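PDB 5EPA: SnoK from Streptomyces nogalater, which serves as a non-heme iron and 2-oxoglutarate-dependent carbocyclase in the biosynthesis of the polyketide nogalamycin. Local coordinates for residues P111-Y115 with L269-V273; L144-A150 with H236-D242. All blocks are in the same frame, centred on the assembly; numbering follows the deposited sequence.

SnoK illustrates how contacts on one sheet change character with their place in the fold. Residues 112-115 and 236-242 belong to neighbouring strands of the major antiparallel sheet, and backbone bonds such as Arg113 to Met241 join the two contacts. Interaction 2 is the buried one: regular strand pairing near the middle of the chain, beside the iron and 2-oxoglutarate site, ending in a carboxylate that collects donors from a loop. Interaction 1 lies farther out and is partly exposed. There the C-terminal segment 269-273, itself not a regular strand, attaches to 112-115 by a single bridge, an arginine and apolar contacts. Along the chain, interaction 2 is nested within the loop that interaction 1 closes.

Interaction 1: P111-Y115 with L269-V273; sequences PLRVY and LFPLV
Arg113 reaches across the 269-273 segment and binds Phe270 O through NH1, at 2.9 Å. The acceptor lies in the guanidinium plane, and the bond runs nearly along the C=O axis. CG stands anti to the carbonyl carbon (chi1 -75°) and the chain is extended from there to NE, which carries the guanidinium past the loop backbone. Leu272 lies over one face of the guanidinium, toward its rim, with CG 3.8 Å from Arg113 NH1, while its CD2 branch rests on Leu112 O. The aromatic ring of Phe270 points its edge at main-chain oxygens, with CE1 3.4 Å from Tyr115 O and Val114 O also near the ring plane. Two backbone bonds frame the single bridge between Arg113 and Leu272: Val114 N to Pro271 O at 2.9 Å, and Val273 N to Leu112 O at 3.0 Å. Beside them Pro271 CD packs on Val114 CB, and Val273 CG2 on Leu112 CB; Val273 also touches Ser101 of helix 98-108. NE of Arg113 has its own acceptor, Ala243 O. Two backbone bonds and one from the guanidinium, all to neutral carbonyls, thus hold the C-terminal segment to the sheet, with no ion pair between the segments.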
ATOM      1  N   PRO A 111       5.952  -3.475 -16.716  1.00 34.43           N
ATOM      2  CA  PRO A 111       5.287  -2.181 -16.820  1.00 33.58           C
ATOM      3  C   PRO A 111       4.138  -2.037 -15.817  1.00 31.47           C
ATOM      4  O   PRO A 111       3.422  -3.000 -15.550  1.00 30.87           O
ATOM      5  CB  PRO A 111       4.769  -2.139 -18.272  1.00 35.44           C
ATOM      6  CG  PRO A 111       5.550  -3.197 -18.994  1.00 37.17           C
ATOM      7  CD  PRO A 111       5.793  -4.267 -17.944  1.00 36.49           C
ATOM      8  N   LEU A 112       3.997  -0.831 -15.285  1.00 29.70           N
ATOM      9  CA  LEU A 112       3.018  -0.540 -14.277  1.00 28.19           C
ATOM     10  C   LEU A 112       2.139   0.640 -14.626  1.00 27.60           C
ATOM     11  O   LEU A 112       2.510   1.497 -15.432  1.00 27.77           O
ATOM     12  CB  LEU A 112       3.702  -0.208 -12.980  1.00 27.36           C
ATOM     13  CG  LEU A 112       4.623  -1.265 -12.371  1.00 27.57           C
ATOM     14  CD1 LEU A 112       5.414  -0.638 -11.245  1.00 26.75           C
ATOM     15  CD2 LEU A 112       3.856  -2.478 -11.868  1.00 27.46           C
ATOM     16  N   ARG A 113       0.980   0.670 -13.974  1.00 26.21           N
ATOM     17  CA  ARG A 113       0.115   1.842 -13.955  1.00 25.95           C
ATOM     18  C   ARG A 113      -0.223   2.153 -12.514  1.00 25.11           C
ATOM     19  O   ARG A 113      -0.243   1.276 -11.681  1.00 23.84           O
ATOM     20  CB  ARG A 113      -1.213   1.589 -14.680  1.00 26.16           C
ATOM     21  CG  ARG A 113      -1.171   1.550 -16.193  1.00 27.08           C
ATOM     22  CD  ARG A 113      -2.516   1.112 -16.744  1.00 27.33           C
ATOM     23  NE  ARG A 113      -2.453   0.985 -18.190  1.00 28.57           N
ATOM     24  CZ  ARG A 113      -2.517   2.010 -19.042  1.00 29.74           C
ATOM     25  NH1 ARG A 113      -2.621   3.276 -18.596  1.00 29.12           N
ATOM     26  NH2 ARG A 113      -2.452   1.784 -20.354  1.00 30.91           N
ATOM     27  N   VAL A 114      -0.573   3.410 -12.253  1.00 25.47           N
ATOM     28  CA  VAL A 114      -1.170   3.759 -10.951  1.00 24.70           C
ATOM     29  C   VAL A 114      -2.631   3.276 -10.892  1.00 24.07           C
ATOM     30  O   VAL A 114      -3.437   3.643 -11.740  1.00 24.52           O
ATOM     31  CB  VAL A 114      -1.151   5.262 -10.708  1.00 25.32           C
ATOM     32  CG1 VAL A 114      -1.756   5.584  -9.354  1.00 24.74           C
ATOM     33  CG2 VAL A 114       0.269   5.784 -10.758  1.00 26.09           C
ATOM     34  N   TYR A 115      -2.933   2.413  -9.926  1.00 23.20           N
ATOM     35  CA  TYR A 115      -4.283   1.929  -9.694  1.00 23.10           C
ATOM     36  C   TYR A 115      -5.031   2.910  -8.819  1.00 22.93           C
ATOM     37  O   TYR A 115      -6.162   3.279  -9.114  1.00 23.02           O
ATOM     38  CB  TYR A 115      -4.348   0.526  -9.030  1.00 22.99           C
ATOM     39  CG  TYR A 115      -5.733   0.242  -8.479  1.00 23.05           C
ATOM     40  CD1 TYR A 115      -6.807   0.122  -9.312  1.00 23.93           C
ATOM     41  CD2 TYR A 115      -5.976   0.202  -7.132  1.00 23.11           C
ATOM     42  CE1 TYR A 115      -8.095  -0.080  -8.835  1.00 23.80           C
ATOM     43  CE2 TYR A 115      -7.263  -0.021  -6.639  1.00 23.28           C
ATOM     44  CZ  TYR A 115      -8.327  -0.135  -7.525  1.00 23.78           C
ATOM     45  OH  TYR A 115      -9.618  -0.313  -7.039  1.00 24.89           O
ATOM     46  N   LEU A 269      -7.066   8.410 -15.404  1.00 36.13           N
ATOM     47  CA  LEU A 269      -7.223   7.998 -14.003  1.00 35.77           C
ATOM     48  C   LEU A 269      -6.288   6.846 -13.587  1.00 31.30           C
ATOM     49  O   LEU A 269      -6.060   6.643 -12.424  1.00 28.85           O
ATOM     50  CB  LEU A 269      -8.681   7.641 -13.680  1.00 38.45           C
ATOM     51  CG  LEU A 269      -9.678   8.790 -13.876  1.00 42.34           C
ATOM     52  CD1 LEU A 269     -11.071   8.344 -13.463  1.00 44.69           C
ATOM     53  CD2 LEU A 269      -9.291  10.046 -13.077  1.00 43.44           C
ATOM     54  N   PHE A 270      -5.716   6.159 -14.558  1.00 29.63           N
ATOM     55  CA  PHE A 270      -4.838   5.042 -14.299  1.00 27.53           C
ATOM     56  C   PHE A 270      -3.557   5.192 -15.122  1.00 27.68           C
ATOM     57  O   PHE A 270      -3.258   4.386 -15.994  1.00 28.11           O
ATOM     58  CB  PHE A 270      -5.577   3.737 -14.654  1.00 27.44           C
ATOM     59  CG  PHE A 270      -6.899   3.558 -13.945  1.00 26.72           C
ATOM     60  CD1 PHE A 270      -6.953   3.360 -12.593  1.00 25.67           C
ATOM     61  CD2 PHE A 270      -8.095   3.580 -14.649  1.00 28.22           C
ATOM     62  CE1 PHE A 270      -8.153   3.206 -11.923  1.00 25.22           C
ATOM     63  CE2 PHE A 270      -9.312   3.420 -13.991  1.00 27.67           C
ATOM     64  CZ  PHE A 270      -9.329   3.214 -12.617  1.00 26.28           C
ATOM     65  N   PRO A 271      -2.762   6.226 -14.835  1.00 27.74           N
ATOM     66  CA  PRO A 271      -1.673   6.602 -15.737  1.00 28.44           C
ATOM     67  C   PRO A 271      -0.491   5.655 -15.678  1.00 28.80           C
ATOM     68  O   PRO A 271      -0.186   5.092 -14.620  1.00 27.70           O
ATOM     69  CB  PRO A 271      -1.243   7.965 -15.210  1.00 28.63           C
ATOM     70  CG  PRO A 271      -1.693   7.973 -13.776  1.00 27.37           C
ATOM     71  CD  PRO A 271      -2.968   7.222 -13.769  1.00 27.04           C
ATOM     72  N   LEU A 272       0.142   5.482 -16.828  1.00 30.63           N
ATOM     73  CA  LEU A 272       1.340   4.672 -16.968  1.00 31.79           C
ATOM     74  C   LEU A 272       2.492   5.278 -16.205  1.00 32.87           C
ATOM     75  O   LEU A 272       2.674   6.471 -16.224  1.00 32.99           O
ATOM     76  CB  LEU A 272       1.782   4.545 -18.418  1.00 32.83           C
ATOM     77  CG  LEU A 272       1.134   3.466 -19.266  1.00 33.60           C
ATOM     78  CD1 LEU A 272       1.420   3.746 -20.729  1.00 35.52           C
ATOM     79  CD2 LEU A 272       1.614   2.070 -18.873  1.00 33.25           C
ATOM     80  N   VAL A 273       3.266   4.410 -15.544  1.00 33.52           N
ATOM     81  CA  VAL A 273       4.519   4.796 -14.943  1.00 34.71           C
ATOM     82  C   VAL A 273       5.591   4.791 -16.013  1.00 37.66           C
ATOM     83  O   VAL A 273       5.784   3.781 -16.689  1.00 38.69           O
ATOM     84  CB  VAL A 273       4.933   3.804 -13.843  1.00 34.27           C
ATOM     85  CG1 VAL A 273       6.326   4.145 -13.308  1.00 34.57           C
ATOM     86  CG2 VAL A 273       3.921   3.835 -12.715  1.00 33.20           C
TER
HETATM   87  O   HOH W   1      -6.003   6.119 -10.037  1.00 25.39           O

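Interaction 2: L144-A150 with H236-D242; sequences LSATLTA and HGVVYMD
Gly237 brings its CA to 3.4 Å from Ala150 O, a CA-H...O contact at the start of the paired region. Val238 follows as a hydrogen-bonded partner of Ala150: its N donates to Ala150 O at 2.8 Å, and its O accepts from Ala150 N. Val239 faces Thr149 in the next, non-hydrogen-bonded pair, and its CG2 branch lies 3.7 Å from Thr149 OG1. That hydroxyl makes a weak hydrogen bond to Asp135, a ligand of the iron, and Thr149 also touches the bound 2-oxoglutarate. The two strands are neighbours well inside the major sheet of the double-stranded beta-helix, the cupin fold of the phytanoyl-CoA dioxygenase family, and Thr149 puts this pair beside the active site. Tyr240 turns to the same side of the sheet as Leu148 and Ala150. Tyr240 N binds Leu148 O at 2.8 Å, its CB meets Leu148 CD2, and Tyr240 CE2 comes to 3.9 Å from Ala150 CB, which sits at the ring edge; the phenol OH goes on to Val95 O. Met241 touches Thr147 OG1 with CB, whereas its thioether packs against Tyr115 and Phe270. Asp242, with CG beside its backbone N (chi1 -62°), presents its carboxylate to the loop before strand 148-153. Asp242 OD1 takes Ala146 N at 2.8 Å on its syn lone pair. Asp242 OD2 is met from opposite faces, by Ser145 N at 2.9 Å and by the hydroxyl OG1 of Thr147 at 2.6 Å; so many donors would probably favour the ionised carboxylate.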
ATOM      1  N   LEU A 144      -3.308 -10.290 -12.016  1.00 43.97           N
ATOM      2  CA  LEU A 144      -2.189  -9.743 -11.218  1.00 41.94           C
ATOM      3  C   LEU A 144      -0.994 -10.623 -11.192  1.00 42.79           C
ATOM      4  O   LEU A 144      -1.080 -11.844 -10.988  1.00 44.82           O
ATOM      5  CB  LEU A 144      -2.466  -9.210  -9.796  1.00 40.04           C
ATOM      6  CG  LEU A 144      -3.735  -8.373  -9.774  1.00 39.56           C
ATOM      7  CD1 LEU A 144      -3.963  -7.806  -8.393  1.00 38.79           C
ATOM      8  CD2 LEU A 144      -3.663  -7.264 -10.813  1.00 38.48           C
ATOM      9  N   SER A 145       0.136  -9.952 -11.344  1.00 39.92           N
ATOM     10  CA  SER A 145       1.393 -10.615 -11.401  1.00 39.24           C
ATOM     11  C   SER A 145       2.435  -9.834 -10.604  1.00 36.33           C
ATOM     12  O   SER A 145       2.944 -10.333  -9.608  1.00 36.21           O
ATOM     13  CB  SER A 145       1.766 -10.758 -12.861  1.00 40.59           C
ATOM     14  OG  SER A 145       3.004 -11.404 -12.999  1.00 43.70           O
ATOM     15  N   ALA A 146       2.740  -8.619 -11.033  1.00 32.85           N
ATOM     16  CA  ALA A 146       3.806  -7.849 -10.422  1.00 30.98           C
ATOM     17  C   ALA A 146       3.282  -6.681  -9.631  1.00 29.24           C
ATOM     18  O   ALA A 146       4.047  -5.845  -9.184  1.00 29.46           O
ATOM     19  CB  ALA A 146       4.759  -7.368 -11.498  1.00 32.50           C
ATOM     20  N   THR A 147       1.964  -6.589  -9.489  1.00 28.04           N
ATOM     21  CA  THR A 147       1.363  -5.512  -8.733  1.00 27.00           C
ATOM     22  C   THR A 147       2.008  -5.395  -7.339  1.00 26.68           C
ATOM     23  O   THR A 147       2.165  -6.402  -6.620  1.00 26.72           O
ATOM     24  CB  THR A 147      -0.151  -5.696  -8.620  1.00 26.65           C
ATOM     25  OG1 THR A 147      -0.740  -5.564  -9.904  1.00 27.38           O
ATOM     26  CG2 THR A 147      -0.799  -4.670  -7.712  1.00 25.66           C
ATOM     27  N   LEU A 148       2.293  -4.157  -6.949  1.00 25.75           N
ATOM     28  CA  LEU A 148       2.906  -3.845  -5.659  1.00 25.34           C
ATOM     29  C   LEU A 148       2.486  -2.476  -5.132  1.00 24.74           C
ATOM     30  O   LEU A 148       1.937  -1.644  -5.860  1.00 23.20           O
ATOM     31  CB  LEU A 148       4.417  -3.891  -5.761  1.00 26.18           C
ATOM     32  CG  LEU A 148       5.169  -2.714  -6.351  1.00 27.11           C
ATOM     33  CD1 LEU A 148       6.660  -2.931  -6.219  1.00 28.19           C
ATOM     34  CD2 LEU A 148       4.850  -2.564  -7.797  1.00 28.53           C
ATOM     35  N   THR A 149       2.733  -2.269  -3.836  1.00 23.93           N
ATOM     36  CA  THR A 149       2.325  -1.059  -3.136  1.00 22.70           C
ATOM     37  C   THR A 149       3.545  -0.352  -2.571  1.00 23.48           C
ATOM     38  O   THR A 149       4.447  -1.010  -2.040  1.00 23.11           O
ATOM     39  CB  THR A 149       1.405  -1.381  -1.965  1.00 22.43           C
ATOM     40  OG1 THR A 149       0.162  -1.943  -2.419  1.00 22.53           O
ATOM     41  CG2 THR A 149       1.108  -0.137  -1.131  1.00 22.07           C
ATOM     42  N   ALA A 150       3.582   0.964  -2.739  1.00 22.85           N
ATOM     43  CA  ALA A 150       4.554   1.815  -2.094  1.00 22.79           C
ATOM     44  C   ALA A 150       3.901   2.449  -0.872  1.00 22.62           C
ATOM     45  O   ALA A 150       2.942   3.180  -1.007  1.00 23.56           O
ATOM     46  CB  ALA A 150       5.008   2.912  -3.046  1.00 22.94           C
ATOM     47  N   HIS A 236       1.164   7.311   3.049  1.00 24.31           N
ATOM     48  CA  HIS A 236       0.440   7.357   1.799  1.00 24.21           C
ATOM     49  C   HIS A 236       0.734   6.084   1.041  1.00 24.31           C
ATOM     50  O   HIS A 236       1.871   5.817   0.685  1.00 25.75           O
ATOM     51  CB  HIS A 236       0.843   8.565   0.951  1.00 24.96           C
ATOM     52  CG  HIS A 236      -0.197   8.973  -0.045  1.00 25.10           C
ATOM     53  ND1 HIS A 236      -1.161   9.905   0.237  1.00 26.25           N
ATOM     54  CD2 HIS A 236      -0.482   8.504  -1.277  1.00 25.72           C
ATOM     55  CE1 HIS A 236      -1.985  10.022  -0.786  1.00 27.17           C
ATOM     56  NE2 HIS A 236      -1.587   9.188  -1.728  1.00 27.72           N
ATOM     57  N   GLY A 237      -0.300   5.289   0.787  1.00 24.55           N
ATOM     58  CA  GLY A 237      -0.132   4.017   0.125  1.00 25.08           C
ATOM     59  C   GLY A 237      -0.469   4.175  -1.336  1.00 24.84           C
ATOM     60  O   GLY A 237      -1.552   4.606  -1.670  1.00 26.66           O
ATOM     61  N   VAL A 238       0.450   3.818  -2.209  1.00 24.31           N
ATOM     62  CA  VAL A 238       0.189   3.893  -3.641  1.00 24.62           C
ATOM     63  C   VAL A 238       0.196   2.486  -4.258  1.00 24.19           C
ATOM     64  O   VAL A 238       1.204   1.797  -4.157  1.00 24.27           O
ATOM     65  CB  VAL A 238       1.262   4.736  -4.361  1.00 25.07           C
ATOM     66  CG1 VAL A 238       0.921   4.882  -5.836  1.00 25.71           C
ATOM     67  CG2 VAL A 238       1.356   6.080  -3.738  1.00 25.62           C
ATOM     68  N   VAL A 239      -0.885   2.091  -4.945  1.00 23.65           N
ATOM     69  CA  VAL A 239      -0.919   0.761  -5.566  1.00 22.46           C
ATOM     70  C   VAL A 239      -0.562   0.910  -7.017  1.00 22.92           C
ATOM     71  O   VAL A 239      -1.240   1.631  -7.759  1.00 24.21           O
ATOM     72  CB  VAL A 239      -2.283   0.111  -5.435  1.00 22.17           C
ATOM     73  CG1 VAL A 239      -2.312  -1.200  -6.154  1.00 22.36           C
ATOM     74  CG2 VAL A 239      -2.639  -0.092  -3.972  1.00 21.54           C
ATOM     75  N   TYR A 240       0.550   0.306  -7.404  1.00 22.63           N
ATOM     76  CA  TYR A 240       0.999   0.256  -8.791  1.00 22.98           C
ATOM     77  C   TYR A 240       0.628  -1.120  -9.356  1.00 23.32           C
ATOM     78  O   TYR A 240       1.158  -2.140  -8.912  1.00 23.13           O
ATOM     79  CB  TYR A 240       2.502   0.474  -8.886  1.00 23.41           C
ATOM     80  CG  TYR A 240       2.999   1.840  -8.440  1.00 23.45           C
ATOM     81  CD1 TYR A 240       2.855   2.945  -9.261  1.00 24.21           C
ATOM     82  CD2 TYR A 240       3.616   2.008  -7.246  1.00 22.93           C
ATOM     83  CE1 TYR A 240       3.293   4.179  -8.873  1.00 24.53           C
ATOM     84  CE2 TYR A 240       4.074   3.249  -6.829  1.00 23.13           C
ATOM     85  CZ  TYR A 240       3.912   4.337  -7.639  1.00 23.92           C
ATOM     86  OH  TYR A 240       4.375   5.588  -7.251  1.00 23.80           O
ATOM     87  N   MET A 241      -0.309  -1.138 -10.299  1.00 23.59           N
ATOM     88  CA  MET A 241      -0.804  -2.367 -10.836  1.00 23.98           C
ATOM     89  C   MET A 241      -0.104  -2.711 -12.126  1.00 25.57           C
ATOM     90  O   MET A 241       0.478  -1.860 -12.784  1.00 26.87           O
ATOM     91  CB  MET A 241      -2.304  -2.281 -11.049  1.00 23.77           C
ATOM     92  CG  MET A 241      -2.758  -1.276 -12.122  1.00 23.89           C
ATOM     93  SD  MET A 241      -4.540  -1.143 -12.229  1.00 23.28           S
ATOM     94  CE  MET A 241      -4.639   0.294 -13.314  1.00 23.94           C
ATOM     95  N   ASP A 242      -0.180  -3.966 -12.501  1.00 26.94           N
ATOM     96  CA  ASP A 242       0.249  -4.406 -13.811  1.00 28.92           C
ATOM     97  C   ASP A 242      -0.417  -3.525 -14.880  1.00 29.35           C
ATOM     98  O   ASP A 242      -1.622  -3.217 -14.797  1.00 28.84           O
ATOM     99  CB  ASP A 242      -0.156  -5.860 -14.015  1.00 30.88           C
ATOM    100  CG  ASP A 242       0.508  -6.811 -12.987  1.00 31.93           C
ATOM    101  OD1 ASP A 242       1.633  -7.286 -13.273  1.00 35.14           O
ATOM    102  OD2 ASP A 242      -0.075  -7.119 -11.911  1.00 31.91           O
TER